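Nitroreductase (Desulfitobacterium hafniense, PDB 3PXV) binds FMN and probably acts as a flavin-dependent oxidoreductase of the nitroreductase family, built as a dimer of two identical chains. Local coordinates at residues M2-E5 and T6-V9; R146-E149 and F150-L154; V179-K182 and D183-T186. All blocks are in the same frame, centred on the assembly; numbering follows the deposited sequence.

From the N terminus, the chain first makes interaction 1, where residues 2-5 turn into helix 5-12 and Asn4 caps its start. More than a hundred residues on, interaction 2 lies on helix 147-154, which packs against helix 56-72; its centre is about 39 Å from that of interaction 1, on the opposite side of the chain's centre. Interaction 3 closes a short turn at 181-185, leading straight into strand 185-188, whose first residues pair with a strand of the second subunit. The three follow in series, none nested or crossed. Interactions 1 and 3 share one side of the chain, centres about 18 Å apart; all three touch the second subunit.

Interaction 1 (M2-E5 and T6-V9)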
# COMPACT_ATOMS: atom_id res chain seq x y z
N MSE B 2 -21.88 5.91 1.78
CA MSE B 2 -21.54 7.17 1.09
C MSE B 2 -20.72 6.92 -0.16
O MSE B 2 -19.91 5.99 -0.20
CB MSE B 2 -20.71 8.10 1.98
CG MSE B 2 -21.39 8.55 3.23
SE MSE B 2 -20.22 9.86 4.05
CE MSE B 2 -20.51 11.31 2.74
N MSE B 3 -20.90 7.76 -1.17
CA MSE B 3 -20.20 7.54 -2.43
C MSE B 3 -19.74 8.84 -3.09
O MSE B 3 -20.30 9.91 -2.90
CB MSE B 3 -21.08 6.69 -3.37
CG MSE B 3 -20.37 6.00 -4.54
SE MSE B 3 -19.04 4.63 -4.03
CE MSE B 3 -19.95 3.88 -2.48
N ASN B 4 -18.63 8.71 -3.80
CA ASN B 4 -18.04 9.78 -4.56
C ASN B 4 -17.18 9.07 -5.61
O ASN B 4 -17.11 7.84 -5.60
CB ASN B 4 -17.28 10.76 -3.66
CG ASN B 4 -16.05 10.16 -3.03
OD1 ASN B 4 -15.37 9.35 -3.65
ND2 ASN B 4 -15.71 10.61 -1.84
N GLU B 5 -16.55 9.79 -6.52
CA GLU B 5 -15.85 9.14 -7.62
C GLU B 5 -14.65 8.32 -7.18
O GLU B 5 -14.39 7.29 -7.78
CB GLU B 5 -15.39 10.14 -8.70
CG GLU B 5 -16.48 10.76 -9.58
CD GLU B 5 -15.88 11.52 -10.77
OE1 GLU B 5 -14.64 11.45 -11.00
OE2 GLU B 5 -16.67 12.19 -11.49
N THR B 6 -13.91 8.80 -6.19
CA THR B 6 -12.75 8.09 -5.66
C THR B 6 -13.17 6.78 -5.00
O THR B 6 -12.54 5.75 -5.21
CB THR B 6 -11.98 8.92 -4.64
OG1 THR B 6 -11.60 10.14 -5.25
CG2 THR B 6 -10.70 8.18 -4.17
N LEU B 7 -14.22 6.84 -4.19
CA LEU B 7 -14.74 5.65 -3.53
C LEU B 7 -15.30 4.68 -4.57
O LEU B 7 -15.33 3.48 -4.33
CB LEU B 7 -15.82 6.02 -2.50
CG LEU B 7 -15.41 6.94 -1.32
CD1 LEU B 7 -16.61 7.20 -0.40
CD2 LEU B 7 -14.26 6.33 -0.50
N LYS B 8 -15.77 5.18 -5.71
CA LYS B 8 -16.30 4.28 -6.76
C LYS B 8 -15.12 3.55 -7.41
O LYS B 8 -15.16 2.33 -7.65
CB LYS B 8 -17.14 5.05 -7.78
CG LYS B 8 -17.62 4.26 -9.02
CD LYS B 8 -18.69 5.05 -9.83
CE LYS B 8 -19.01 4.43 -11.21
NZ LYS B 8 -17.89 4.63 -12.20
N VAL B 9 -14.03 4.30 -7.61
CA VAL B 9 -12.83 3.74 -8.17
C VAL B 9 -12.27 2.68 -7.24
O VAL B 9 -11.83 1.64 -7.69
CB VAL B 9 -11.80 4.83 -8.51
CG1 VAL B 9 -10.42 4.22 -8.77
CG2 VAL B 9 -12.30 5.65 -9.75
O HOH W 1 -13.78 11.86 -5.20
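Asn4 reaches over the first turn of helix 5-12 and takes the amide of Leu7 on its side-chain oxygen. The bond from Leu7 N to Asn4 OD1 is 2.8 Å long and almost straight, 176° at the hydrogen, though the donor is tilted 22° from the plane of the amide group. What brings OD1 there is the first torsion: at chi1 68°, CG sits between the backbone N and the carbonyl carbon and turns the amide back toward the helix. The same turn lays the amide against leucine. Leu7 CG comes within 3.4 Å of Asn4 OD1, while ND2 crosses at a slant near CG and CD1 of that leucine.

This is an N-cap: asparagine precedes the helix and its side chain binds an amide that has no carbonyl of an earlier helical turn to use. The helical bonds then begin, from Lys8 N to Asn4 O at 3.0 Å and from Val9 N to Glu5 O at 3.0 Å. A water sits beside the cap, 2.8 Å from Thr6 OG1, and donates a weak bond to Asn4 OD1.

Ahead of the cap, the selenomethionine Met3 folds back on the helix. Its chain bends at chi2 and chi3, which sets SE 3.8 Å from Leu7 CB and close to the backbone at Lys8 N. Met2 contributes its carbonyl oxygen, which lies 3.5 Å from Leu7 CD1.

Farther out, the second subunit completes the setting. Asn4 ND2, on the other arm of the capping amide, is hydrogen-bonded to Ser126 OG of that subunit, while Leu7 packs on its Ala123 and Thr6 on its Thr6. On the same chain, Val9 rests on Thr125 and Ser126 of helix 106-126 and lies about 5 Å, side chain to side chain, from the FMN-binding Arg13.

Interaction 2 (R146-E149 and F150-L154); sequences RAEE and FSKRL
Arg146 turns one face of its guanidinium to the corner of the Phe150 ring, one helical turn later. Phe150 CZ stands 3.6 Å from Arg146 CZ, over the centre of the guanidinium, with the two planes 43° apart. Nearer the backbone, Arg146 CB touches Phe150 CE2.

The charged contacts centre on Glu149 OE2, which is gripped by two arginines. Arg146 NH2 lies 2.7 Å from Glu149 OE2, on the syn side and somewhat out of the carboxylate plane. Arg153 NH1 lies 3.2 Å from Glu149 OE2, on its anti lone pair, making a three-residue salt-bridge network. With CG of Glu149 opposite its backbone N (chi1 178°) and the chain extended beyond, the side chain lies beside Arg153, and its carboxylate is turned only 22° from the plane of that guanidinium. Both arginines also form salt bridges with Glu61, so the second carboxylate probably offsets the closeness of their positive ends. Glu148 and Lys152 make a looser pair at the surface, with Glu148 OE1 a long 3.9 Å from Lys152 NZ.

Hydrogen bonds of the backbone run i to i+4 from the N-cap residue Arg146 onward, the one from Phe150 N to Arg146 O being 3.1 Å. Ala147 O takes two donors, Ser151 N and Ser151 OG, from opposite faces of its carbonyl plane; the hydroxyl bond is 2.8 Å.

Helix 147-154 lies against helix 56-72, where Phe150 packs on Leu58 and Met62 and Leu154 on Leu58, while Phe141 from a loop touches Phe150, Ser151 and Leu154.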
# COMPACT_ATOMS: atom_id res chain seq x y z
N ARG B 146 20.00 -14.58 -13.67
CA ARG B 146 19.68 -13.51 -14.59
C ARG B 146 19.25 -12.24 -13.85
O ARG B 146 18.83 -11.28 -14.49
CB ARG B 146 18.62 -13.96 -15.59
CG ARG B 146 19.08 -15.13 -16.45
CD ARG B 146 18.18 -15.39 -17.62
NE ARG B 146 18.25 -14.35 -18.64
CZ ARG B 146 17.38 -14.21 -19.64
NH1 ARG B 146 16.35 -15.05 -19.78
NH2 ARG B 146 17.53 -13.23 -20.52
N ALA B 147 19.44 -12.20 -12.53
CA ALA B 147 19.00 -11.04 -11.73
C ALA B 147 19.72 -9.72 -12.05
O ALA B 147 19.06 -8.67 -12.17
CB ALA B 147 19.06 -11.35 -10.20
N GLU B 148 21.04 -9.76 -12.19
CA GLU B 148 21.80 -8.53 -12.48
C GLU B 148 21.47 -8.01 -13.88
O GLU B 148 21.35 -6.82 -14.08
CB GLU B 148 23.31 -8.72 -12.37
CG GLU B 148 24.07 -7.39 -12.32
CD GLU B 148 25.55 -7.50 -12.72
OE1 GLU B 148 25.96 -8.55 -13.28
OE2 GLU B 148 26.29 -6.51 -12.49
N GLU B 149 21.33 -8.92 -14.83
CA GLU B 149 20.95 -8.60 -16.19
C GLU B 149 19.61 -7.86 -16.23
O GLU B 149 19.52 -6.75 -16.76
CB GLU B 149 20.83 -9.88 -17.01
CG GLU B 149 20.38 -9.71 -18.46
CD GLU B 149 20.11 -11.05 -19.15
OE1 GLU B 149 20.88 -12.02 -18.91
OE2 GLU B 149 19.14 -11.12 -19.93
N PHE B 150 18.54 -8.48 -15.70
CA PHE B 150 17.26 -7.81 -15.72
C PHE B 150 17.35 -6.49 -14.94
O PHE B 150 16.73 -5.52 -15.33
CB PHE B 150 16.12 -8.69 -15.20
CG PHE B 150 15.80 -9.86 -16.09
CD1 PHE B 150 15.55 -9.68 -17.43
CD2 PHE B 150 15.71 -11.15 -15.56
CE1 PHE B 150 15.26 -10.76 -18.25
CE2 PHE B 150 15.42 -12.24 -16.37
CZ PHE B 150 15.19 -12.05 -17.71
N SER B 151 18.14 -6.45 -13.87
CA SER B 151 18.24 -5.22 -13.09
C SER B 151 18.79 -4.08 -13.92
O SER B 151 18.25 -2.98 -13.89
CB SER B 151 19.05 -5.43 -11.81
OG SER B 151 18.33 -6.28 -10.91
N LYS B 152 19.83 -4.35 -14.69
CA LYS B 152 20.42 -3.32 -15.52
C LYS B 152 19.51 -2.97 -16.68
O LYS B 152 19.36 -1.82 -17.05
CB LYS B 152 21.80 -3.74 -16.04
CG LYS B 152 22.85 -3.84 -14.95
CD LYS B 152 24.22 -4.24 -15.51
CE LYS B 152 24.22 -5.66 -16.09
NZ LYS B 152 25.60 -6.16 -16.38
N ARG B 153 18.89 -3.96 -17.29
CA ARG B 153 18.00 -3.68 -18.41
C ARG B 153 16.82 -2.82 -17.94
O ARG B 153 16.33 -1.97 -18.68
CB ARG B 153 17.55 -4.96 -19.08
CG ARG B 153 18.70 -5.71 -19.71
CD ARG B 153 18.27 -7.05 -20.24
NE ARG B 153 17.38 -6.95 -21.38
CZ ARG B 153 16.88 -7.99 -22.03
NH1 ARG B 153 17.17 -9.24 -21.64
NH2 ARG B 153 16.09 -7.80 -23.07
N LEU B 154 16.39 -3.03 -16.70
CA LEU B 154 15.26 -2.24 -16.15
C LEU B 154 15.73 -0.90 -15.62
O LEU B 154 14.96 0.03 -15.55
CB LEU B 154 14.56 -3.02 -15.04
CG LEU B 154 13.70 -4.17 -15.55
CD1 LEU B 154 13.41 -5.18 -14.46
CD2 LEU B 154 12.41 -3.62 -16.17

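Interaction 3 (V179-K182 and D183-T186); sequences VPDK and DKIT
Asp181 meets Lys184 across a short 3-10 turn that leads into strand 185-188. From its backbone, CG stands anti to N (chi1 -174°), and this carries the carboxylate over the turn. At the base, Asp181 CB lies 3.6 Å from Lys184 NZ, and CG comes near Lys184 CG. The carboxylate then divides its work. Asp181 OD1 receives a weak hydrogen bond from Asp183 N at 3.1 Å, on the backbone of the turn. Asp181 OD2 takes the lysine ammonium in a salt bridge, the two side chains crossing at about a right angle; Lys184 bends at chi4 (71°) to bring NZ back to it.

Two i to i+3 backbone bonds close the turn, from Lys184 N to Asp181 O and from Ile185 N to Lys182 O, each 3.2 Å long and with the donor well above the carbonyl plane. Beyond the turn, Ile185 and Thr186 form a parallel ladder with a strand of the second subunit, so the sheet continues across the dimer interface. Lys184 NZ has a second partner there, Gln46 OE1 of that subunit, besides its 2.6 Å bond to Asp181 OD2, which it meets on the anti side, 26° out of the carboxylate plane.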
# COMPACT_ATOMS: atom_id res chain seq x y z
N VAL B 179 -15.33 -9.73 -3.11
CA VAL B 179 -16.42 -9.21 -2.30
C VAL B 179 -15.81 -8.64 -1.03
O VAL B 179 -14.99 -9.30 -0.38
CB VAL B 179 -17.36 -10.31 -1.77
CG1 VAL B 179 -18.82 -9.79 -1.69
CG2 VAL B 179 -17.28 -11.52 -2.62
N PRO B 180 -16.18 -7.42 -0.68
CA PRO B 180 -15.71 -6.92 0.60
C PRO B 180 -16.23 -7.78 1.76
O PRO B 180 -17.43 -8.10 1.82
CB PRO B 180 -16.33 -5.52 0.66
CG PRO B 180 -16.56 -5.14 -0.72
CD PRO B 180 -16.91 -6.40 -1.44
N ASP B 181 -15.32 -8.20 2.64
CA ASP B 181 -15.68 -8.96 3.83
C ASP B 181 -15.97 -7.95 4.94
O ASP B 181 -15.06 -7.45 5.56
CB ASP B 181 -14.51 -9.86 4.24
CG ASP B 181 -14.86 -10.79 5.39
OD1 ASP B 181 -15.95 -10.66 6.02
OD2 ASP B 181 -14.04 -11.69 5.65
N LYS B 182 -17.24 -7.62 5.16
CA LYS B 182 -17.62 -6.67 6.20
C LYS B 182 -17.25 -7.15 7.62
O LYS B 182 -17.11 -6.33 8.51
CB LYS B 182 -19.12 -6.36 6.12
CG LYS B 182 -19.52 -5.55 4.89
CD LYS B 182 -21.02 -5.27 4.87
CE LYS B 182 -21.49 -4.56 3.60
NZ LYS B 182 -22.99 -4.41 3.53
N ASP B 183 -17.11 -8.46 7.82
CA ASP B 183 -16.72 -9.01 9.13
C ASP B 183 -15.28 -8.63 9.55
O ASP B 183 -14.93 -8.81 10.71
CB ASP B 183 -16.92 -10.54 9.17
CG ASP B 183 -18.42 -10.92 9.16
OD1 ASP B 183 -19.23 -10.15 9.74
OD2 ASP B 183 -18.79 -11.99 8.59
N LYS B 184 -14.48 -8.09 8.62
CA LYS B 184 -13.13 -7.64 8.97
C LYS B 184 -13.08 -6.21 9.54
O LYS B 184 -12.02 -5.73 9.90
CB LYS B 184 -12.19 -7.81 7.79
CG LYS B 184 -11.96 -9.28 7.43
CD LYS B 184 -10.75 -9.40 6.56
CE LYS B 184 -10.43 -10.87 6.27
NZ LYS B 184 -11.44 -11.44 5.37
N ILE B 185 -14.23 -5.55 9.64
CA ILE B 185 -14.31 -4.22 10.23
C ILE B 185 -14.98 -4.31 11.58
O ILE B 185 -16.11 -4.82 11.66
CB ILE B 185 -15.23 -3.28 9.42
CG1 ILE B 185 -14.67 -3.02 8.02
CG2 ILE B 185 -15.46 -1.99 10.20
CD1 ILE B 185 -15.71 -2.48 7.04
N THR B 186 -14.31 -3.86 12.64
CA THR B 186 -14.94 -3.74 13.95
C THR B 186 -14.70 -2.33 14.46
O THR B 186 -13.87 -1.61 13.91
CB THR B 186 -14.37 -4.73 14.98
OG1 THR B 186 -12.95 -4.65 14.95
CG2 THR B 186 -14.82 -6.17 14.68